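Local coordinates for proximal thread matrix protein 1 (Mytilus galloprovincialis, PDB 4CN9) that probably binds collagen in the mussel byssus through von Willebrand factor type A domains, one with a zinc-occupied metal-ion-dependent adhesion site, at residues S64-D69 with M172-S177; E72-M77 with P134-Q139. All coordinates share one frame; numbering follows the deposited sequence.

Contact 1: residues S64-D69 with M172-S177. With ZN (zinc ion), chain C.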
# COMPACT_ATOMS: atom_id res chain seq x y z
N SER A 64 -14.86 -17.77 17.24
CA SER A 64 -15.68 -17.80 18.46
C SER A 64 -15.39 -16.63 19.39
O SER A 64 -16.26 -16.24 20.17
CB SER A 64 -15.45 -19.12 19.21
OG SER A 64 -14.09 -19.24 19.58
N SER A 65 -14.19 -16.07 19.31
CA SER A 65 -13.84 -14.89 20.11
C SER A 65 -14.87 -13.76 20.01
O SER A 65 -15.12 -13.04 20.97
CB SER A 65 -12.47 -14.35 19.67
OG SER A 65 -12.54 -13.83 18.36
N ILE A 66 -15.47 -13.62 18.83
CA ILE A 66 -16.41 -12.54 18.57
C ILE A 66 -17.71 -12.73 19.34
O ILE A 66 -18.25 -11.77 19.89
CB ILE A 66 -16.72 -12.45 17.06
CG1 ILE A 66 -15.42 -12.15 16.31
CG2 ILE A 66 -17.80 -11.38 16.80
CD1 ILE A 66 -15.54 -12.17 14.81
N GLN A 67 -18.19 -13.96 19.38
CA GLN A 67 -19.45 -14.27 20.05
C GLN A 67 -19.24 -14.21 21.57
O GLN A 67 -20.10 -13.70 22.28
CB GLN A 67 -19.96 -15.65 19.61
CG GLN A 67 -21.24 -16.13 20.30
CD GLN A 67 -22.47 -15.30 19.94
OE1 GLN A 67 -22.56 -14.71 18.86
NE2 GLN A 67 -23.43 -15.24 20.87
N TYR A 68 -18.10 -14.70 22.05
CA TYR A 68 -17.77 -14.63 23.47
C TYR A 68 -17.74 -13.19 23.96
O TYR A 68 -18.18 -12.90 25.06
CB TYR A 68 -16.40 -15.26 23.78
CG TYR A 68 -16.31 -16.75 23.56
CD1 TYR A 68 -17.42 -17.57 23.71
CD2 TYR A 68 -15.10 -17.34 23.21
CE1 TYR A 68 -17.33 -18.94 23.51
CE2 TYR A 68 -15.00 -18.70 23.01
CZ TYR A 68 -16.12 -19.50 23.16
OH TYR A 68 -16.02 -20.87 22.95
N ASP A 69 -17.20 -12.28 23.15
CA ASP A 69 -17.06 -10.90 23.57
C ASP A 69 -18.42 -10.22 23.78
O ASP A 69 -18.62 -9.51 24.77
CB ASP A 69 -16.25 -10.11 22.54
CG ASP A 69 -16.17 -8.64 22.88
OD1 ASP A 69 -15.39 -8.30 23.80
OD2 ASP A 69 -16.88 -7.82 22.25
N MET A 172 -11.95 -8.20 7.57
CA MET A 172 -12.36 -7.79 8.91
C MET A 172 -11.98 -8.88 9.89
O MET A 172 -12.44 -10.01 9.76
CB MET A 172 -13.88 -7.57 8.96
CG MET A 172 -14.40 -6.56 7.95
SD MET A 172 -16.23 -6.57 7.89
CE MET A 172 -16.57 -6.05 9.55
N THR A 173 -11.16 -8.56 10.89
CA THR A 173 -10.75 -9.57 11.86
C THR A 173 -10.58 -9.03 13.28
O THR A 173 -10.28 -7.86 13.48
CB THR A 173 -9.46 -10.27 11.41
OG1 THR A 173 -9.13 -11.35 12.29
CG2 THR A 173 -8.32 -9.29 11.34
N ASP A 174 -10.80 -9.90 14.27
CA ASP A 174 -10.54 -9.55 15.66
C ASP A 174 -9.39 -10.37 16.22
O ASP A 174 -9.21 -10.46 17.44
CB ASP A 174 -11.80 -9.72 16.52
CG ASP A 174 -12.02 -11.17 16.98
OD1 ASP A 174 -11.64 -12.13 16.26
OD2 ASP A 174 -12.58 -11.32 18.08
N GLY A 175 -8.59 -10.96 15.34
CA GLY A 175 -7.57 -11.89 15.79
C GLY A 175 -6.29 -11.85 14.99
O GLY A 175 -6.15 -11.11 14.02
N LYS A 176 -5.34 -12.68 15.39
CA LYS A 176 -4.11 -12.82 14.63
C LYS A 176 -4.11 -14.20 14.01
O LYS A 176 -4.70 -15.12 14.54
CB LYS A 176 -2.88 -12.62 15.53
CG LYS A 176 -2.68 -13.69 16.57
CD LYS A 176 -1.38 -13.45 17.34
CE LYS A 176 -1.35 -14.25 18.63
NZ LYS A 176 -0.13 -13.97 19.43
N SER A 177 -3.48 -14.31 12.85
CA SER A 177 -3.48 -15.56 12.10
C SER A 177 -2.68 -16.56 12.93
O SER A 177 -1.54 -16.29 13.29
CB SER A 177 -2.83 -15.36 10.73
OG SER A 177 -3.19 -16.38 9.83
ZN ZN C . -11.15 -14.08 16.89
O HOH W 1 -9.61 -13.29 18.11
O HOH W 2 -10.02 -14.04 15.14
O HOH W 3 -10.39 -15.91 17.53
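Ser65 and Asp174 meet at the metal-ion-dependent adhesion site (MIDAS) of a von Willebrand factor A domain, where helix 64-69 faces the loop leaving strand 166-173. One zinc ion joins them: Ser65 OG lies 2.0 Å from the zinc, and Asp174 binds through one oxygen, OD1, 2.1 Å from the metal. Ser63 OG and three waters complete six ligands; water 3 stands opposite Asp174 OD1 and water 2 opposite Ser65 OG. The second carboxylate oxygen turns to the serine: Ser65 OG donates to the syn lone pair of Asp174 OD2 at 2.5 Å, so the carboxylate spans metal and hydroxyl. Asp174 CG sits between its own backbone N and carbonyl carbon (chi1 83°), which sets OD1 against the zinc and OD2 beside Ser65 OG. Ile66 CG1 comes within 3.4 Å of Asp174 OD2, an aliphatic flank to the carboxylate. Water 1 also donates to Asp174 O. Behind the ligands, Gly175 N donates to Thr173 OG1 in an ST turn (3.1 Å, 153°), while Asp61 OD2 accepts from Asp174 N and is hydrogen-bonded to Thr173 OG1, a second shell that positions the loop. Direct coordination by this aspartate, with water at three positions, is consistent with the unliganded state of related integrin A domains; an acidic ligand group could probably replace a water, and the zinc is likely to make the Ser65 hydroxyl a stronger donor to the carboxylate.

Contact 2: residues E72-M77 with P134-Q139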
# COMPACT_ATOMS: atom_id res chain seq x y z
N GLU A 72 -24.06 -9.39 20.42
CA GLU A 72 -24.51 -8.47 19.37
C GLU A 72 -23.43 -8.11 18.34
O GLU A 72 -23.71 -7.43 17.34
CB GLU A 72 -25.05 -7.17 20.00
CG GLU A 72 -26.48 -7.29 20.53
CD GLU A 72 -27.42 -7.97 19.54
OE1 GLU A 72 -27.56 -7.47 18.40
OE2 GLU A 72 -28.00 -9.02 19.90
N ASN A 73 -22.20 -8.55 18.57
CA ASN A 73 -21.10 -8.25 17.65
C ASN A 73 -21.36 -8.64 16.19
O ASN A 73 -21.14 -7.83 15.30
CB ASN A 73 -19.80 -8.87 18.13
CG ASN A 73 -19.22 -8.14 19.32
OD1 ASN A 73 -19.54 -6.98 19.56
ND2 ASN A 73 -18.35 -8.81 20.07
N TYR A 74 -21.81 -9.87 15.94
CA TYR A 74 -22.02 -10.31 14.56
C TYR A 74 -23.05 -9.44 13.84
O TYR A 74 -22.90 -9.16 12.65
CB TYR A 74 -22.46 -11.78 14.48
CG TYR A 74 -21.33 -12.77 14.63
CD1 TYR A 74 -20.17 -12.66 13.86
CD2 TYR A 74 -21.41 -13.82 15.55
CE1 TYR A 74 -19.13 -13.57 14.00
CE2 TYR A 74 -20.37 -14.73 15.70
CZ TYR A 74 -19.23 -14.60 14.92
OH TYR A 74 -18.20 -15.51 15.05
N GLN A 75 -24.09 -9.03 14.55
CA GLN A 75 -25.09 -8.17 13.93
C GLN A 75 -24.48 -6.84 13.50
O GLN A 75 -24.82 -6.30 12.44
CB GLN A 75 -26.28 -7.92 14.87
CG GLN A 75 -27.45 -7.26 14.16
CD GLN A 75 -27.84 -7.97 12.87
OE1 GLN A 75 -28.20 -9.14 12.88
NE2 GLN A 75 -27.73 -7.26 11.75
N MET A 76 -23.58 -6.30 14.32
CA MET A 76 -22.91 -5.05 14.02
C MET A 76 -21.97 -5.20 12.84
O MET A 76 -21.82 -4.28 12.03
CB MET A 76 -22.15 -4.53 15.25
CG MET A 76 -23.07 -4.13 16.39
SD MET A 76 -22.26 -3.34 17.79
CE MET A 76 -23.69 -2.91 18.78
N MET A 77 -21.32 -6.36 12.74
CA MET A 77 -20.46 -6.63 11.59
C MET A 77 -21.31 -6.70 10.34
O MET A 77 -20.96 -6.14 9.31
CB MET A 77 -19.70 -7.95 11.78
CG MET A 77 -18.64 -7.89 12.84
SD MET A 77 -17.84 -9.49 13.13
CE MET A 77 -16.91 -9.64 11.58
N PRO A 134 -22.62 -17.44 11.21
CA PRO A 134 -21.24 -17.56 11.66
C PRO A 134 -20.98 -18.93 12.26
O PRO A 134 -21.85 -19.48 12.94
CB PRO A 134 -21.13 -16.49 12.75
CG PRO A 134 -22.19 -15.52 12.42
CD PRO A 134 -23.32 -16.37 11.92
N ARG A 135 -19.79 -19.46 12.02
CA ARG A 135 -19.48 -20.83 12.42
C ARG A 135 -18.80 -20.90 13.79
O ARG A 135 -18.74 -21.96 14.40
CB ARG A 135 -18.60 -21.50 11.35
CG ARG A 135 -19.28 -21.65 10.00
CD ARG A 135 -18.27 -22.00 8.91
NE ARG A 135 -17.18 -21.03 8.91
CZ ARG A 135 -15.91 -21.31 8.59
NH1 ARG A 135 -15.56 -22.52 8.19
NH2 ARG A 135 -15.00 -20.36 8.66
N ASN A 136 -18.28 -19.76 14.26
CA ASN A 136 -17.57 -19.69 15.54
C ASN A 136 -16.41 -20.67 15.65
O ASN A 136 -16.34 -21.50 16.57
CB ASN A 136 -18.54 -19.87 16.71
CG ASN A 136 -19.49 -18.69 16.84
OD1 ASN A 136 -19.06 -17.54 16.82
ND2 ASN A 136 -20.78 -18.97 16.91
N GLY A 137 -15.48 -20.56 14.71
CA GLY A 137 -14.33 -21.44 14.67
C GLY A 137 -13.34 -21.15 15.78
O GLY A 137 -13.28 -20.03 16.32
N GLY A 138 -12.54 -22.17 16.12
CA GLY A 138 -11.59 -22.08 17.21
C GLY A 138 -10.19 -21.65 16.80
O GLY A 138 -9.28 -21.69 17.62
N GLN A 139 -10.04 -21.25 15.54
CA GLN A 139 -8.77 -20.83 14.96
C GLN A 139 -9.03 -19.59 14.10
O GLN A 139 -10.17 -19.32 13.74
CB GLN A 139 -8.21 -21.90 14.02
CG GLN A 139 -7.94 -23.25 14.62
CD GLN A 139 -7.33 -24.20 13.61
OE1 GLN A 139 -7.42 -23.98 12.39
NE2 GLN A 139 -6.68 -25.26 14.10
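Tyr74, Pro134 and Asn136 form an aromatic-proline contact with a polar end, in the Rossmann-like von Willebrand factor A fold. It joins the N-terminal part of helix 73-85 to the loop between helices 122-130 and 142-153, close to the zinc site. The pyrrolidine lies over one face of the tyrosine: Pro134 CG stands 3.5 Å from the ring centroid and only 8° off the normal, a CH-pi contact centred on the ring. Pro134 CB reaches further along the same face and touches Tyr74 CZ at 3.4 Å, so two successive methylenes run from the middle of the ring to its hydroxyl-bearing end. Tyr74 CG is anti to the carbonyl carbon (chi1 -79°), a setting that carries the ring off the helix and across to the loop. At the ring edge, Asn136 OD1 lies in the ring plane, 2.8 Å from Tyr74 OH, a probable hydrogen bond although the phenol proton may have another acceptor. Ile66, Gln67 and Phe60 also pack against the buried ring, while Arg135, turned away from the helix, forms a salt bridge with Asp62. An alanine in place of Tyr74 would remove ring and hydroxyl together, and would probably leave the Pro134 methylenes facing a gap and the Asn136 carboxamide freer to turn. The Asn136 amide plane is inclined 45° to the ring, with OD1 also 3.3 Å from Tyr74 CE2.

From the N terminus, the chain leaves strand 54-61, enters helix 64-69 at the zinc site and turns into helix 73-85. Contact 2 then closes a loop of 56 residues, returning at 134-139. Contact 1 closes the wider loop of 102 residues at the end of strand 166-173, so contact 2 nests within it, and both lie in the first von Willebrand factor A domain. Their centres are 7 Å apart, and they touch directly: Ser64 N lies 2.9 Å from Gly137 O, and Ile66 O 3.0 Å from Asn73 ND2, both probable hydrogen bonds. Helix 64-69 thus sits between the metal-binding loop on the central sheet and the Tyr74 packing.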